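Local coordinates for protein Dye-decolorizing peroxidase (Irpex lacteus, PDB 7D8M) that binds heme b and probably works as a peroxidase, using hydrogen peroxide to oxidise dyes and related substrates, at residues 168-173 and 252-257; 270-275 and 279-284. All coordinates share one frame; numbering follows the deposited sequence.

Contact 1: residues 168-173 and 252-257; sequences FGYLDG and GAELLG. With HEM (protoporphyrin IX containing Fe), chain B.
Tyr170 drives its hydroxyl end against the backbone of Gly257, joining two distant parts of the DyP-type heme peroxidase fold. Its loop carries the GXXDG signature of the family, here Gly169 to Gly173, while Gly257 lies on helix 249-261. The join shows how one side chain can touch the heme at its root and a distant helix at its far end. On the tight side, Tyr170 OH sits 3.2 Å from Gly257 CA and equally near Gly257 C, an approach possible because glycine offers a bare backbone to the phenol. The nearby Gly257 O is poorly angled for a bond with the hydroxyl, so this half of the contact is pure packing. Phe261, further along the same helix, stacks on the tyrosine ring.

Towards partly exposed Glu254 the fit is looser and water takes over. The hydroxyl of Tyr170 stands 4.3 Å from Glu254 OE1, and one water fills the step: it accepts the proton of Tyr170 OH at 2.6 Å and donates to Glu254 O at 2.6 Å and, over a longer 3.1 Å, to Glu254 OE1. Two bends along the glutamate chain, chi1 -61° and chi2 -62°, fold it back beside its own backbone N, which brings OE1 within reach of the water that also serves Glu254 O. Its other oxygen, OE2, makes a salt bridge to Lys265.

At its root the same tyrosine meets the cofactor, Tyr170 CB lying 3.6 Å from heme methyl CMA. Two residues on, Asp172 turns its carboxylate to the porphyrin and forms a salt bridge through OD1 to the heme-binding Arg335; its other oxygen, OD2, hangs 4.1 Å from the meso carbon CHB.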
ATOM      1  N   PHE A 168     -10.930   8.893   3.774  1.00 24.48           N
ATOM      2  CA  PHE A 168     -10.867  10.084   4.609  1.00 24.26           C
ATOM      3  C   PHE A 168     -10.928  11.365   3.784  1.00 28.34           C
ATOM      4  O   PHE A 168     -11.106  12.447   4.358  1.00 23.48           O
ATOM      5  CB  PHE A 168      -9.591  10.081   5.456  1.00 26.92           C
ATOM      6  CG  PHE A 168      -9.589   9.068   6.561  1.00 22.77           C
ATOM      7  CD1 PHE A 168     -10.678   8.924   7.399  1.00 24.82           C
ATOM      8  CD2 PHE A 168      -8.476   8.275   6.782  1.00 26.79           C
ATOM      9  CE1 PHE A 168     -10.665   7.992   8.430  1.00 25.40           C
ATOM     10  CE2 PHE A 168      -8.460   7.334   7.811  1.00 26.92           C
ATOM     11  CZ  PHE A 168      -9.557   7.201   8.638  1.00 26.01           C
ATOM     12  N   GLY A 169     -10.753  11.270   2.465  1.00 24.19           N
ATOM     13  CA  GLY A 169     -10.895  12.401   1.566  1.00 26.84           C
ATOM     14  C   GLY A 169      -9.605  12.904   0.953  1.00 26.31           C
ATOM     15  O   GLY A 169      -9.640  13.884   0.195  1.00 28.74           O
ATOM     16  N   TYR A 170      -8.475  12.270   1.235  1.00 25.95           N
ATOM     17  CA  TYR A 170      -7.181  12.766   0.784  1.00 26.17           C
ATOM     18  C   TYR A 170      -6.824  12.123  -0.545  1.00 28.32           C
ATOM     19  O   TYR A 170      -6.976  10.908  -0.713  1.00 24.14           O
ATOM     20  CB  TYR A 170      -6.100  12.482   1.828  1.00 22.50           C
ATOM     21  CG  TYR A 170      -6.312  13.328   3.061  1.00 27.44           C
ATOM     22  CD1 TYR A 170      -7.289  12.993   3.993  1.00 24.57           C
ATOM     23  CD2 TYR A 170      -5.573  14.490   3.270  1.00 22.83           C
ATOM     24  CE1 TYR A 170      -7.507  13.778   5.116  1.00 26.43           C
ATOM     25  CE2 TYR A 170      -5.797  15.291   4.388  1.00 25.49           C
ATOM     26  CZ  TYR A 170      -6.764  14.928   5.301  1.00 27.10           C
ATOM     27  OH  TYR A 170      -6.998  15.700   6.413  1.00 25.94           O
ATOM     28  N   LEU A 171      -6.375  12.943  -1.490  1.00 26.90           N
ATOM     29  CA  LEU A 171      -5.873  12.404  -2.745  1.00 27.46           C
ATOM     30  C   LEU A 171      -4.742  11.418  -2.467  1.00 28.64           C
ATOM     31  O   LEU A 171      -3.817  11.701  -1.694  1.00 27.21           O
ATOM     32  CB  LEU A 171      -5.389  13.529  -3.658  1.00 27.31           C
ATOM     33  CG  LEU A 171      -4.940  13.074  -5.049  1.00 26.79           C
ATOM     34  CD1 LEU A 171      -6.100  12.426  -5.807  1.00 25.97           C
ATOM     35  CD2 LEU A 171      -4.335  14.240  -5.829  1.00 26.15           C
ATOM     36  N   ASP A 172      -4.830  10.252  -3.086  1.00 24.37           N
ATOM     37  CA  ASP A 172      -3.910   9.160  -2.833  1.00 28.77           C
ATOM     38  C   ASP A 172      -3.235   8.773  -4.142  1.00 32.51           C
ATOM     39  O   ASP A 172      -3.581   9.274  -5.217  1.00 34.76           O
ATOM     40  CB  ASP A 172      -4.658   7.967  -2.215  1.00 32.75           C
ATOM     41  CG  ASP A 172      -3.743   7.040  -1.438  1.00 33.86           C
ATOM     42  OD1 ASP A 172      -2.507   7.123  -1.626  1.00 28.28           O
ATOM     43  OD2 ASP A 172      -4.264   6.216  -0.649  1.00 36.57           O
ATOM     44  N   GLY A 173      -2.266   7.867  -4.049  1.00 30.05           N
ATOM     45  CA  GLY A 173      -1.539   7.460  -5.235  1.00 29.47           C
ATOM     46  C   GLY A 173      -0.688   8.548  -5.849  1.00 30.25           C
ATOM     47  O   GLY A 173      -0.521   8.574  -7.069  1.00 30.10           O
ATOM     48  N   GLY A 252      -9.467  25.001  11.184  1.00 28.38           N
ATOM     49  CA  GLY A 252      -8.487  24.391  12.060  1.00 29.77           C
ATOM     50  C   GLY A 252      -8.528  22.878  12.022  1.00 29.61           C
ATOM     51  O   GLY A 252      -7.512  22.223  12.270  1.00 29.39           O
ATOM     52  N   ALA A 253      -9.703  22.303  11.740  1.00 28.40           N
ATOM     53  CA  ALA A 253      -9.805  20.850  11.610  1.00 28.27           C
ATOM     54  C   ALA A 253      -9.095  20.358  10.359  1.00 27.28           C
ATOM     55  O   ALA A 253      -8.372  19.360  10.408  1.00 29.89           O
ATOM     56  CB  ALA A 253     -11.268  20.422  11.601  1.00 26.57           C
ATOM     57  N   GLU A 254      -9.272  21.051   9.230  1.00 26.74           N
ATOM     58  CA  GLU A 254      -8.556  20.650   8.025  1.00 30.48           C
ATOM     59  C   GLU A 254      -7.056  20.877   8.157  1.00 31.00           C
ATOM     60  O   GLU A 254      -6.266  20.102   7.603  1.00 26.87           O
ATOM     61  CB  GLU A 254      -9.105  21.382   6.800  1.00 30.66           C
ATOM     62  CG  GLU A 254     -10.593  21.095   6.498  1.00 38.05           C
ATOM     63  CD  GLU A 254     -10.926  19.620   6.180  1.00 42.77           C
ATOM     64  OE1 GLU A 254     -10.045  18.730   6.264  1.00 40.79           O
ATOM     65  OE2 GLU A 254     -12.103  19.345   5.839  1.00 50.72           O
ATOM     66  N   LEU A 255      -6.639  21.922   8.879  1.00 28.88           N
ATOM     67  CA  LEU A 255      -5.217  22.090   9.151  1.00 26.54           C
ATOM     68  C   LEU A 255      -4.675  20.895   9.927  1.00 26.22           C
ATOM     69  O   LEU A 255      -3.642  20.323   9.567  1.00 27.39           O
ATOM     70  CB  LEU A 255      -4.966  23.396   9.909  1.00 27.46           C
ATOM     71  CG  LEU A 255      -3.499  23.706  10.227  1.00 28.66           C
ATOM     72  CD1 LEU A 255      -2.705  23.897   8.936  1.00 28.89           C
ATOM     73  CD2 LEU A 255      -3.380  24.932  11.116  1.00 28.27           C
ATOM     74  N   LEU A 256      -5.379  20.488  10.985  1.00 24.04           N
ATOM     75  CA  LEU A 256      -4.913  19.362  11.784  1.00 25.23           C
ATOM     76  C   LEU A 256      -4.832  18.089  10.945  1.00 24.64           C
ATOM     77  O   LEU A 256      -3.845  17.349  11.024  1.00 24.44           O
ATOM     78  CB  LEU A 256      -5.825  19.154  12.993  1.00 22.06           C
ATOM     79  CG  LEU A 256      -5.417  17.957  13.855  1.00 31.13           C
ATOM     80  CD1 LEU A 256      -3.988  18.130  14.390  1.00 23.93           C
ATOM     81  CD2 LEU A 256      -6.394  17.728  15.003  1.00 28.92           C
ATOM     82  N   GLY A 257      -5.854  17.824  10.130  1.00 24.66           N
ATOM     83  CA  GLY A 257      -5.794  16.671   9.235  1.00 24.46           C
ATOM     84  C   GLY A 257      -4.606  16.716   8.290  1.00 26.04           C
ATOM     85  O   GLY A 257      -3.949  15.698   8.051  1.00 26.14           O
TER
HETATM   86  CHA HEM B 601       1.148   8.019   1.393  1.00 25.46           C
HETATM   87  CHB HEM B 601      -3.300   7.373   3.215  1.00 24.76           C
HETATM   88  CHC HEM B 601      -1.963   2.991   4.836  1.00 23.29           C
HETATM   89  CHD HEM B 601       2.605   3.861   3.454  1.00 22.95           C
HETATM   90  C1A HEM B 601      -0.174   8.226   1.720  1.00 23.50           C
HETATM   91  C2A HEM B 601      -0.984   9.365   1.331  1.00 26.99           C
HETATM   92  C3A HEM B 601      -2.220   9.173   1.828  1.00 25.45           C
HETATM   93  C4A HEM B 601      -2.226   7.914   2.542  1.00 25.09           C
HETATM   94  CMA HEM B 601      -3.447  10.094   1.695  1.00 22.58           C
HETATM   95  CAA HEM B 601      -0.478  10.562   0.483  1.00 25.80           C
HETATM   96  CBA HEM B 601      -0.668  10.274  -1.006  1.00 28.15           C
HETATM   97  CGA HEM B 601       0.630   9.843  -1.661  1.00 29.49           C
HETATM   98  O1A HEM B 601       1.703  10.370  -1.282  1.00 32.36           O
HETATM   99  O2A HEM B 601       0.592   8.987  -2.588  1.00 29.11           O
HETATM  100  C1B HEM B 601      -3.325   6.118   3.774  1.00 24.62           C
HETATM  101  C2B HEM B 601      -4.501   5.477   4.318  1.00 25.16           C
HETATM  102  C3B HEM B 601      -4.124   4.268   4.777  1.00 21.93           C
HETATM  103  C4B HEM B 601      -2.710   4.108   4.519  1.00 22.28           C
HETATM  104  CMB HEM B 601      -5.903   6.151   4.364  1.00 22.30           C
HETATM  105  CAB HEM B 601      -4.975   3.152   5.431  1.00 22.66           C
HETATM  106  CBB HEM B 601      -6.305   3.076   5.319  1.00 22.80           C
HETATM  107  C1C HEM B 601      -0.593   2.858   4.674  1.00 23.08           C
HETATM  108  C2C HEM B 601       0.239   1.772   5.163  1.00 24.02           C
HETATM  109  C3C HEM B 601       1.507   2.013   4.773  1.00 24.27           C
HETATM  110  C4C HEM B 601       1.510   3.269   4.046  1.00 24.03           C
HETATM  111  CMC HEM B 601      -0.317   0.565   5.959  1.00 23.46           C
HETATM  112  CAC HEM B 601       2.800   1.196   5.034  1.00 25.21           C
HETATM  113  CBC HEM B 601       2.936   0.350   6.070  1.00 26.35           C
HETATM  114  C1D HEM B 601       2.579   4.997   2.673  1.00 23.54           C
HETATM  115  C2D HEM B 601       3.646   5.494   1.818  1.00 23.58           C
HETATM  116  C3D HEM B 601       3.244   6.637   1.259  1.00 24.86           C
HETATM  117  C4D HEM B 601       1.902   6.915   1.733  1.00 27.14           C
HETATM  118  CMD HEM B 601       5.020   4.844   1.588  1.00 20.43           C
HETATM  119  CAD HEM B 601       4.068   7.510   0.292  1.00 24.10           C
HETATM  120  CBD HEM B 601       4.896   8.499   1.118  1.00 24.95           C
HETATM  121  CGD HEM B 601       5.816   9.326   0.246  1.00 28.35           C
HETATM  122  O1D HEM B 601       5.950  10.548   0.516  1.00 25.74           O
HETATM  123  O2D HEM B 601       6.408   8.776  -0.725  1.00 26.41           O
HETATM  124  NA  HEM B 601      -0.959   7.371   2.460  1.00 22.91           N
HETATM  125  NB  HEM B 601      -2.244   5.258   3.909  1.00 20.72           N
HETATM  126  NC  HEM B 601       0.218   3.749   4.012  1.00 22.52           N
HETATM  127  ND  HEM B 601       1.517   5.880   2.585  1.00 22.77           N
HETATM  128 FE   HEM B 601      -0.341   5.621   3.396  1.00 23.99          FE
HETATM  129  O   HOH W   1      -6.973  18.214   5.895  1.00 28.69           O

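Contact 2: residues 270-275 and 279-284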
ATOM      1  N   ILE A 270       1.959  19.694   2.581  1.00 27.27           N
ATOM      2  CA  ILE A 270       2.023  20.785   3.537  1.00 28.78           C
ATOM      3  C   ILE A 270       3.433  21.340   3.651  1.00 30.21           C
ATOM      4  O   ILE A 270       3.598  22.482   4.082  1.00 28.98           O
ATOM      5  CB  ILE A 270       1.481  20.366   4.917  1.00 29.71           C
ATOM      6  CG1 ILE A 270       2.456  19.438   5.644  1.00 25.16           C
ATOM      7  CG2 ILE A 270       0.112  19.741   4.763  1.00 25.27           C
ATOM      8  CD1 ILE A 270       1.985  19.042   7.049  1.00 27.62           C
ATOM      9  N   ASP A 271       4.452  20.571   3.256  1.00 26.26           N
ATOM     10  CA  ASP A 271       5.820  21.079   3.286  1.00 28.08           C
ATOM     11  C   ASP A 271       6.019  22.226   2.301  1.00 31.46           C
ATOM     12  O   ASP A 271       6.913  23.062   2.491  1.00 31.06           O
ATOM     13  CB  ASP A 271       6.806  19.952   2.978  1.00 28.94           C
ATOM     14  CG  ASP A 271       8.250  20.373   3.173  1.00 30.79           C
ATOM     15  OD1 ASP A 271       8.591  20.862   4.271  1.00 28.92           O
ATOM     16  OD2 ASP A 271       9.047  20.225   2.223  1.00 31.33           O
ATOM     17  N   LEU A 272       5.206  22.276   1.246  1.00 33.13           N
ATOM     18  CA  LEU A 272       5.239  23.374   0.296  1.00 32.60           C
ATOM     19  C   LEU A 272       4.149  24.409   0.545  1.00 37.26           C
ATOM     20  O   LEU A 272       4.323  25.565   0.154  1.00 36.01           O
ATOM     21  CB  LEU A 272       5.104  22.846  -1.139  1.00 31.19           C
ATOM     22  CG  LEU A 272       6.197  21.911  -1.668  1.00 33.02           C
ATOM     23  CD1 LEU A 272       5.916  21.498  -3.128  1.00 29.48           C
ATOM     24  CD2 LEU A 272       7.571  22.549  -1.524  1.00 32.97           C
ATOM     25  N   SER A 273       3.042  24.028   1.191  1.00 34.34           N
ATOM     26  CA  SER A 273       1.903  24.922   1.413  1.00 30.47           C
ATOM     27  C   SER A 273       1.346  24.663   2.810  1.00 34.47           C
ATOM     28  O   SER A 273       0.289  24.042   2.972  1.00 32.69           O
ATOM     29  CB  SER A 273       0.835  24.708   0.335  1.00 33.89           C
ATOM     30  OG  SER A 273      -0.216  25.658   0.450  1.00 34.27           O
ATOM     31  N   PRO A 274       2.040  25.138   3.851  1.00 29.43           N
ATOM     32  CA  PRO A 274       1.657  24.752   5.220  1.00 29.39           C
ATOM     33  C   PRO A 274       0.424  25.436   5.774  1.00 33.81           C
ATOM     34  O   PRO A 274      -0.172  24.895   6.716  1.00 31.02           O
ATOM     35  CB  PRO A 274       2.894  25.128   6.050  1.00 32.14           C
ATOM     36  CG  PRO A 274       3.581  26.182   5.259  1.00 35.24           C
ATOM     37  CD  PRO A 274       3.347  25.819   3.819  1.00 30.11           C
ATOM     38  N   ASP A 275       0.017  26.590   5.242  1.00 33.63           N
ATOM     39  CA  ASP A 275      -0.985  27.408   5.917  1.00 35.28           C
ATOM     40  C   ASP A 275      -2.386  27.242   5.362  1.00 34.71           C
ATOM     41  O   ASP A 275      -3.353  27.429   6.103  1.00 40.53           O
ATOM     42  CB  ASP A 275      -0.588  28.884   5.850  1.00 36.67           C
ATOM     43  CG  ASP A 275       0.754  29.144   6.499  1.00 39.41           C
ATOM     44  OD1 ASP A 275       0.952  28.682   7.642  1.00 42.41           O
ATOM     45  OD2 ASP A 275       1.613  29.795   5.867  1.00 46.38           O
ATOM     46  N   PRO A 279      -5.249  23.713  -4.108  1.00 38.41           N
ATOM     47  CA  PRO A 279      -5.687  22.583  -4.933  1.00 36.92           C
ATOM     48  C   PRO A 279      -5.027  22.528  -6.291  1.00 41.40           C
ATOM     49  O   PRO A 279      -4.957  21.438  -6.873  1.00 34.63           O
ATOM     50  CB  PRO A 279      -7.202  22.800  -5.070  1.00 39.69           C
ATOM     51  CG  PRO A 279      -7.557  23.818  -4.033  1.00 45.75           C
ATOM     52  CD  PRO A 279      -6.343  24.653  -3.827  1.00 40.33           C
ATOM     53  N   ALA A 280      -4.557  23.655  -6.829  1.00 40.34           N
ATOM     54  CA  ALA A 280      -3.818  23.582  -8.086  1.00 38.26           C
ATOM     55  C   ALA A 280      -2.475  22.893  -7.882  1.00 39.11           C
ATOM     56  O   ALA A 280      -2.051  22.082  -8.712  1.00 36.28           O
ATOM     57  CB  ALA A 280      -3.628  24.981  -8.670  1.00 39.40           C
ATOM     58  N   LEU A 281      -1.797  23.196  -6.772  1.00 39.05           N
ATOM     59  CA  LEU A 281      -0.557  22.500  -6.450  1.00 37.92           C
ATOM     60  C   LEU A 281      -0.816  21.010  -6.239  1.00 34.02           C
ATOM     61  O   LEU A 281      -0.136  20.163  -6.824  1.00 35.29           O
ATOM     62  CB  LEU A 281       0.087  23.136  -5.211  1.00 36.20           C
ATOM     63  CG  LEU A 281       1.150  22.335  -4.450  1.00 33.50           C
ATOM     64  CD1 LEU A 281       2.365  22.112  -5.310  1.00 32.74           C
ATOM     65  CD2 LEU A 281       1.545  23.011  -3.133  1.00 37.75           C
ATOM     66  N   GLY A 282      -1.827  20.676  -5.430  1.00 31.19           N
ATOM     67  CA  GLY A 282      -2.091  19.278  -5.123  1.00 34.54           C
ATOM     68  C   GLY A 282      -2.402  18.438  -6.349  1.00 38.39           C
ATOM     69  O   GLY A 282      -2.023  17.265  -6.425  1.00 36.73           O
ATOM     70  N   ASN A 283      -3.090  19.021  -7.326  1.00 38.84           N
ATOM     71  CA  ASN A 283      -3.496  18.264  -8.499  1.00 40.96           C
ATOM     72  C   ASN A 283      -2.413  18.182  -9.572  1.00 41.63           C
ATOM     73  O   ASN A 283      -2.544  17.383 -10.508  1.00 40.03           O
ATOM     74  CB  ASN A 283      -4.777  18.869  -9.087  1.00 44.69           C
ATOM     75  CG  ASN A 283      -5.298  18.088 -10.275  1.00 53.09           C
ATOM     76  OD1 ASN A 283      -5.865  17.003 -10.121  1.00 52.77           O
ATOM     77  ND2 ASN A 283      -5.086  18.625 -11.474  1.00 56.23           N
ATOM     78  N   ASP A 284      -1.339  18.952  -9.446  1.00 39.61           N
ATOM     79  CA  ASP A 284      -0.318  19.050 -10.486  1.00 40.66           C
ATOM     80  C   ASP A 284       0.754  17.994 -10.254  1.00 39.61           C
ATOM     81  O   ASP A 284       1.538  18.091  -9.301  1.00 38.44           O
ATOM     82  CB  ASP A 284       0.296  20.449 -10.499  1.00 37.91           C
ATOM     83  CG  ASP A 284       1.256  20.659 -11.669  1.00 43.64           C
ATOM     84  OD1 ASP A 284       1.656  19.666 -12.320  1.00 41.05           O
ATOM     85  OD2 ASP A 284       1.607  21.824 -11.946  1.00 45.32           O
TER
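Leu281 reaches from the short helix 279-283 to Leu272 and Ser273 with both of its methyls. With CG swung away from its backbone N (chi1 162°), the leucine extends towards the turn at 270-275. Its CD2 branch makes the closest contacts, 3.9 Å from Ser273 CB and 4.1 Å from Leu272 CB, while Leu281 CD1 faces Leu272 CD1 at 4.2 Å.

Leu272 takes a different shape: its CG stands beside the backbone N (chi1 -62°), and the extended chain then brings CD1 alongside Leu281 CD1 while CD2 points on beyond it. Ser273 presents just its CB. Its OG, opposite the backbone N at chi1 -174°, is given over to a hydrogen bond with Phe276 O in the intervening turn, while Ser273 O accepts from Trp264 NE1. At the head of the helix, Asp278 OD1 receives weak hydrogen bonds from Ala280 N and Leu281 N.

No polar bond crosses between the two segments, and the hydrogen bonds of Ser273 go outside them, so the direct fit rests on shape: van der Waals contact and burial of the Leu281 side chain, with Leu272 at its exposed margin.

Overall arrangement
The two contacts come in series along the chain, contact 1 closing at helix 249-261 before contact 2 opens in the loop that follows and closes on helix 279-283. Their centres are 12 Å apart, on the same side of the chain's centre, and they touch twice: Leu255 CD1 packs 3.5 Å from Pro274 O, and Leu171 CD2 lies 3.9 Å from Gly282 O. The heme-lining loop 168-173 thus borders both helices. Contact 1 brings together segments 79 residues apart, whereas contact 2 joins segments separated by only three residues. They adjoin on one flank of the heme pocket, contact 2 the more peripheral, its Leu272 side chain about 12 Å from the heme.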